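Thiosulfate sulfurtransferase TUM1 (Saccharomyces cerevisiae, PDB 3UTN) transfers persulfide sulfur from NFS1 to UBA4 in the pathway that 2-thiolates the wobble uridine of tRNAs. Local coordinates at residues V44-L56 with R72-I84. Sequence-based numbering, arbitrary orientation.
Sequences VHRIVPVDATWYL and RIPNSIFFDIDAI
The beta-alpha-beta unit of the N-terminal rhodanese domain pairs strand 47-51 in parallel with the edge strand 77-78. It exemplifies the rule of parallel pairing, in which one residue bonds to both neighbours of its opposite number: Asp-51, facing Phe-78, gives its N to Ile-77 O and takes Phe-79 N on its O (2.6 Å), while Ile-77 N bonds to Pro-49 O. On one face Val-48 CG1 meets Ile-77 CG2 at 3.5 Å, while Val-50 lies alongside Ile-77; helix 127-136 covers nearby Phe-79. On the other, the Phe-78 ring turns its edge to the Thr-53 carbonyl, CE1 3.4 Å from O, and Asp-51 OD1 takes Thr-53 N (2.8 Å) in an Asx turn. Past the strands, the Trp-54 side chain, CG anti to the backbone N (chi1 176°), lies about 9 Å from that of catalytic Cys-282. Ile-81 CG2 sits over its five-membered ring in a CH-pi contact, 4.1 Å from the centroid, and NE1 makes a weak 2.6 Å hydrogen bond to Asp-82 OD1. An alanine in place of Trp-54 is likely to leave Ile-81 without its aromatic cover and Asp-82 without its indole donor. That carboxylate meets the indole edge with its plane turned 78° from the ring.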
loop_
_atom_site.group_PDB
_atom_site.type_symbol
_atom_site.label_atom_id
_atom_site.label_comp_id
_atom_site.label_asym_id
_atom_site.label_seq_id
_atom_site.Cartn_x
_atom_site.Cartn_y
_atom_site.Cartn_z
ATOM N N VAL A 44 -6.986 -8.723 25.092
ATOM C CA VAL A 44 -7.628 -7.415 25.204
ATOM C C VAL A 44 -8.295 -6.998 23.899
ATOM O O VAL A 44 -9.480 -6.653 23.883
ATOM C CB VAL A 44 -6.623 -6.328 25.664
ATOM C CG1 VAL A 44 -7.292 -4.961 25.748
ATOM C CG2 VAL A 44 -6.015 -6.695 27.010
ATOM N N HIS A 45 -7.533 -7.040 22.809
ATOM C CA HIS A 45 -7.976 -6.473 21.543
ATOM C C HIS A 45 -8.517 -7.493 20.607
ATOM O O HIS A 45 -7.940 -8.557 20.429
ATOM C CB HIS A 45 -6.833 -5.738 20.858
ATOM C CG HIS A 45 -6.099 -4.776 21.755
ATOM N ND1 HIS A 45 -6.688 -3.698 22.291
ATOM C CD2 HIS A 45 -4.772 -4.753 22.180
ATOM C CE1 HIS A 45 -5.798 -3.021 23.032
ATOM N NE2 HIS A 45 -4.620 -3.666 22.959
ATOM N N ARG A 46 -9.632 -7.174 19.976
ATOM C CA ARG A 46 -10.115 -8.009 18.905
ATOM C C ARG A 46 -9.086 -7.964 17.786
ATOM O O ARG A 46 -8.525 -6.911 17.488
ATOM C CB ARG A 46 -11.454 -7.498 18.419
ATOM C CG ARG A 46 -12.292 -8.545 17.725
ATOM C CD ARG A 46 -13.693 -8.017 17.537
ATOM N NE ARG A 46 -13.695 -6.843 16.673
ATOM C CZ ARG A 46 -14.784 -6.299 16.142
ATOM N NH1 ARG A 46 -15.981 -6.814 16.387
ATOM N NH2 ARG A 46 -14.670 -5.233 15.366
ATOM N N ILE A 47 -8.802 -9.114 17.196
ATOM C CA ILE A 47 -7.896 -9.139 16.067
ATOM C C ILE A 47 -8.707 -9.404 14.827
ATOM O O ILE A 47 -9.333 -10.453 14.671
ATOM C CB ILE A 47 -6.762 -10.151 16.222
ATOM C CG1 ILE A 47 -5.870 -9.726 17.385
ATOM C CG2 ILE A 47 -5.953 -10.227 14.932
ATOM C CD1 ILE A 47 -4.898 -10.789 17.809
ATOM N N VAL A 48 -8.712 -8.411 13.964
ATOM C CA VAL A 48 -9.524 -8.468 12.787
ATOM C C VAL A 48 -8.558 -8.484 11.638
ATOM O O VAL A 48 -7.960 -7.462 11.313
ATOM C CB VAL A 48 -10.476 -7.268 12.692
ATOM C CG1 VAL A 48 -11.276 -7.343 11.401
ATOM C CG2 VAL A 48 -11.396 -7.237 13.897
ATOM N N PRO A 49 -8.353 -9.672 11.058
ATOM C CA PRO A 49 -7.585 -9.725 9.846
ATOM C C PRO A 49 -8.382 -8.981 8.815
ATOM O O PRO A 49 -9.608 -8.968 8.854
ATOM C CB PRO A 49 -7.538 -11.212 9.521
ATOM C CG PRO A 49 -7.784 -11.886 10.821
ATOM C CD PRO A 49 -8.794 -11.008 11.481
ATOM N N VAL A 50 -7.678 -8.309 7.931
ATOM C CA VAL A 50 -8.330 -7.474 6.974
ATOM C C VAL A 50 -7.799 -7.938 5.652
ATOM O O VAL A 50 -6.641 -7.739 5.334
ATOM C CB VAL A 50 -7.997 -5.998 7.206
ATOM C CG1 VAL A 50 -8.677 -5.137 6.158
ATOM C CG2 VAL A 50 -8.435 -5.578 8.597
ATOM N N ASP A 51 -8.661 -8.596 4.903
ATOM C CA ASP A 51 -8.341 -8.970 3.560
ATOM C C ASP A 51 -8.546 -7.735 2.703
ATOM O O ASP A 51 -9.666 -7.265 2.510
ATOM C CB ASP A 51 -9.232 -10.115 3.113
ATOM C CG ASP A 51 -8.907 -10.590 1.725
ATOM O OD1 ASP A 51 -7.965 -10.050 1.111
ATOM O OD2 ASP A 51 -9.598 -11.503 1.249
ATOM N N ALA A 52 -7.439 -7.204 2.207
ATOM C CA ALA A 52 -7.466 -6.019 1.379
ATOM C C ALA A 52 -7.207 -6.419 -0.050
ATOM O O ALA A 52 -6.811 -5.601 -0.880
ATOM C CB ALA A 52 -6.425 -5.035 1.851
ATOM N N THR A 53 -7.444 -7.689 -0.335
ATOM C CA THR A 53 -7.164 -8.217 -1.644
ATOM C C THR A 53 -7.815 -7.341 -2.672
ATOM O O THR A 53 -8.987 -6.981 -2.582
ATOM C CB THR A 53 -7.636 -9.656 -1.805
ATOM O OG1 THR A 53 -6.876 -10.480 -0.928
ATOM C CG2 THR A 53 -7.411 -10.126 -3.218
ATOM N N TRP A 54 -7.001 -6.961 -3.629
ATOM C CA TRP A 54 -7.461 -6.186 -4.724
ATOM C C TRP A 54 -6.639 -6.670 -5.860
ATOM O O TRP A 54 -5.442 -6.899 -5.718
ATOM C CB TRP A 54 -7.229 -4.719 -4.443
ATOM C CG TRP A 54 -7.612 -3.856 -5.598
ATOM C CD1 TRP A 54 -8.840 -3.257 -5.841
ATOM C CD2 TRP A 54 -6.770 -3.487 -6.725
ATOM N NE1 TRP A 54 -8.809 -2.553 -7.011
ATOM C CE2 TRP A 54 -7.596 -2.650 -7.593
ATOM C CE3 TRP A 54 -5.454 -3.749 -7.089
ATOM C CZ2 TRP A 54 -7.109 -2.112 -8.773
ATOM C CZ3 TRP A 54 -4.975 -3.199 -8.279
ATOM C CH2 TRP A 54 -5.784 -2.397 -9.098
ATOM N N TYR A 55 -7.287 -6.848 -6.997
ATOM C CA TYR A 55 -6.636 -7.424 -8.143
ATOM C C TYR A 55 -6.593 -6.425 -9.261
ATOM O O TYR A 55 -7.469 -5.581 -9.370
ATOM C CB TYR A 55 -7.419 -8.632 -8.610
ATOM C CG TYR A 55 -7.446 -9.752 -7.617
ATOM C CD1 TYR A 55 -6.265 -10.263 -7.089
ATOM C CD2 TYR A 55 -8.645 -10.327 -7.233
ATOM C CE1 TYR A 55 -6.283 -11.314 -6.194
ATOM C CE2 TYR A 55 -8.674 -11.378 -6.342
ATOM C CZ TYR A 55 -7.490 -11.866 -5.830
ATOM O OH TYR A 55 -7.512 -12.896 -4.945
ATOM N N LEU A 56 -5.559 -6.518 -10.085
ATOM C CA LEU A 56 -5.579 -5.823 -11.350
ATOM C C LEU A 56 -6.724 -6.430 -12.125
ATOM O O LEU A 56 -6.813 -7.653 -12.219
ATOM C CB LEU A 56 -4.269 -6.028 -12.098
ATOM C CG LEU A 56 -3.038 -5.367 -11.491
ATOM C CD1 LEU A 56 -1.842 -5.601 -12.400
ATOM C CD2 LEU A 56 -3.274 -3.879 -11.280
ATOM N N ARG A 72 -9.796 -17.387 4.118
ATOM C CA ARG A 72 -9.329 -16.134 4.638
ATOM C C ARG A 72 -8.722 -16.441 5.978
ATOM O O ARG A 72 -8.907 -17.526 6.521
ATOM C CB ARG A 72 -10.487 -15.141 4.775
ATOM C CG ARG A 72 -11.491 -15.491 5.854
ATOM C CD ARG A 72 -12.833 -14.817 5.588
ATOM N NE ARG A 72 -13.350 -15.255 4.304
ATOM C CZ ARG A 72 -13.984 -16.405 4.109
ATOM N NH1 ARG A 72 -14.220 -17.227 5.126
ATOM N NH2 ARG A 72 -14.398 -16.720 2.898
ATOM N N ILE A 73 -7.990 -15.487 6.517
ATOM C CA ILE A 73 -7.581 -15.600 7.887
ATOM C C ILE A 73 -8.875 -15.505 8.679
ATOM O O ILE A 73 -9.710 -14.655 8.382
ATOM C CB ILE A 73 -6.631 -14.469 8.270
ATOM C CG1 ILE A 73 -5.421 -14.458 7.328
ATOM C CG2 ILE A 73 -6.212 -14.623 9.718
ATOM C CD1 ILE A 73 -4.344 -13.472 7.722
ATOM N N PRO A 74 -9.069 -16.401 9.659
ATOM C CA PRO A 74 -10.296 -16.387 10.437
ATOM C C PRO A 74 -10.658 -14.974 10.876
ATOM O O PRO A 74 -9.775 -14.178 11.176
ATOM C CB PRO A 74 -9.934 -17.243 11.645
ATOM C CG PRO A 74 -8.997 -18.257 11.082
ATOM C CD PRO A 74 -8.172 -17.495 10.077
ATOM N N ASN A 75 -11.951 -14.670 10.888
ATOM C CA ASN A 75 -12.458 -13.414 11.429
ATOM C C ASN A 75 -12.092 -12.225 10.569
ATOM O O ASN A 75 -12.183 -11.081 11.008
ATOM C CB ASN A 75 -11.952 -13.208 12.859
ATOM C CG ASN A 75 -12.110 -14.447 13.708
ATOM O OD1 ASN A 75 -13.128 -15.129 13.637
ATOM N ND2 ASN A 75 -11.095 -14.754 14.503
ATOM N N SER A 76 -11.677 -12.510 9.342
ATOM C CA SER A 76 -11.298 -11.470 8.405
ATOM C C SER A 76 -12.475 -10.600 8.052
ATOM O O SER A 76 -13.599 -11.067 7.975
ATOM C CB SER A 76 -10.763 -12.059 7.113
ATOM O OG SER A 76 -9.449 -12.540 7.283
ATOM N N ILE A 77 -12.195 -9.331 7.838
ATOM C CA ILE A 77 -13.121 -8.498 7.145
ATOM C C ILE A 77 -12.470 -8.324 5.802
ATOM O O ILE A 77 -11.262 -8.558 5.625
ATOM C CB ILE A 77 -13.318 -7.132 7.807
ATOM C CG1 ILE A 77 -11.985 -6.383 7.891
ATOM C CG2 ILE A 77 -13.971 -7.311 9.164
ATOM C CD1 ILE A 77 -12.111 -4.967 8.381
ATOM N N PHE A 78 -13.276 -7.937 4.841
ATOM C CA PHE A 78 -12.749 -7.593 3.572
ATOM C C PHE A 78 -12.654 -6.087 3.538
ATOM O O PHE A 78 -13.611 -5.393 3.854
ATOM C CB PHE A 78 -13.661 -8.090 2.474
ATOM C CG PHE A 78 -13.251 -7.638 1.125
ATOM C CD1 PHE A 78 -12.098 -8.143 0.534
ATOM C CD2 PHE A 78 -14.002 -6.690 0.447
ATOM C CE1 PHE A 78 -11.707 -7.716 -0.718
ATOM C CE2 PHE A 78 -13.617 -6.268 -0.810
ATOM C CZ PHE A 78 -12.469 -6.779 -1.389
ATOM N N PHE A 79 -11.484 -5.595 3.173
ATOM C CA PHE A 79 -11.280 -4.176 3.016
ATOM C C PHE A 79 -11.305 -3.915 1.534
ATOM O O PHE A 79 -10.393 -4.302 0.806
ATOM C CB PHE A 79 -9.940 -3.768 3.601
ATOM C CG PHE A 79 -9.680 -2.294 3.564
ATOM C CD1 PHE A 79 -9.251 -1.680 2.395
ATOM C CD2 PHE A 79 -9.842 -1.521 4.706
ATOM C CE1 PHE A 79 -8.994 -0.320 2.361
ATOM C CE2 PHE A 79 -9.585 -0.159 4.680
ATOM C CZ PHE A 79 -9.159 0.440 3.507
ATOM N N ASP A 80 -12.361 -3.260 1.093
ATOM C CA ASP A 80 -12.516 -2.975 -0.303
ATOM C C ASP A 80 -11.670 -1.771 -0.667
ATOM O O ASP A 80 -12.067 -0.628 -0.458
ATOM C CB ASP A 80 -13.978 -2.736 -0.638
ATOM C CG ASP A 80 -14.238 -2.796 -2.114
ATOM O OD1 ASP A 80 -13.329 -2.439 -2.886
ATOM O OD2 ASP A 80 -15.343 -3.203 -2.500
ATOM N N ILE A 81 -10.493 -2.056 -1.208
ATOM C CA ILE A 81 -9.554 -1.036 -1.656
ATOM C C ILE A 81 -10.246 -0.019 -2.556
ATOM O O ILE A 81 -9.999 1.181 -2.451
ATOM C CB ILE A 81 -8.359 -1.701 -2.389
ATOM C CG1 ILE A 81 -7.431 -2.379 -1.372
ATOM C CG2 ILE A 81 -7.605 -0.717 -3.270
ATOM C CD1 ILE A 81 -6.780 -1.447 -0.372
ATOM N N ASP A 82 -11.129 -0.508 -3.419
ATOM C CA ASP A 82 -11.839 0.352 -4.357
ATOM C C ASP A 82 -12.882 1.209 -3.672
ATOM O O ASP A 82 -12.944 2.410 -3.909
ATOM C CB ASP A 82 -12.504 -0.480 -5.442
ATOM C CG ASP A 82 -11.509 -1.153 -6.332
ATOM O OD1 ASP A 82 -10.456 -0.549 -6.614
ATOM O OD2 ASP A 82 -11.778 -2.289 -6.753
ATOM N N ALA A 83 -13.706 0.584 -2.839
ATOM C CA ALA A 83 -14.791 1.288 -2.170
ATOM C C ALA A 83 -14.256 2.232 -1.111
ATOM O O ALA A 83 -14.771 3.330 -0.941
ATOM C CB ALA A 83 -15.772 0.301 -1.566
ATOM N N ILE A 84 -13.208 1.810 -0.416
ATOM C CA ILE A 84 -12.630 2.617 0.647
ATOM C C ILE A 84 -11.524 3.477 0.052
ATOM O O ILE A 84 -10.341 3.352 0.368
ATOM C CB ILE A 84 -12.153 1.758 1.822
ATOM C CG1 ILE A 84 -13.202 0.679 2.115
ATOM C CG2 ILE A 84 -11.876 2.634 3.037
ATOM C CD1 ILE A 84 -12.758 -0.418 3.051
HETATM O O HOH W 1 -8.725 -12.910 14.777
HETATM O O HOH W 2 -9.839 -4.705 -1.727
#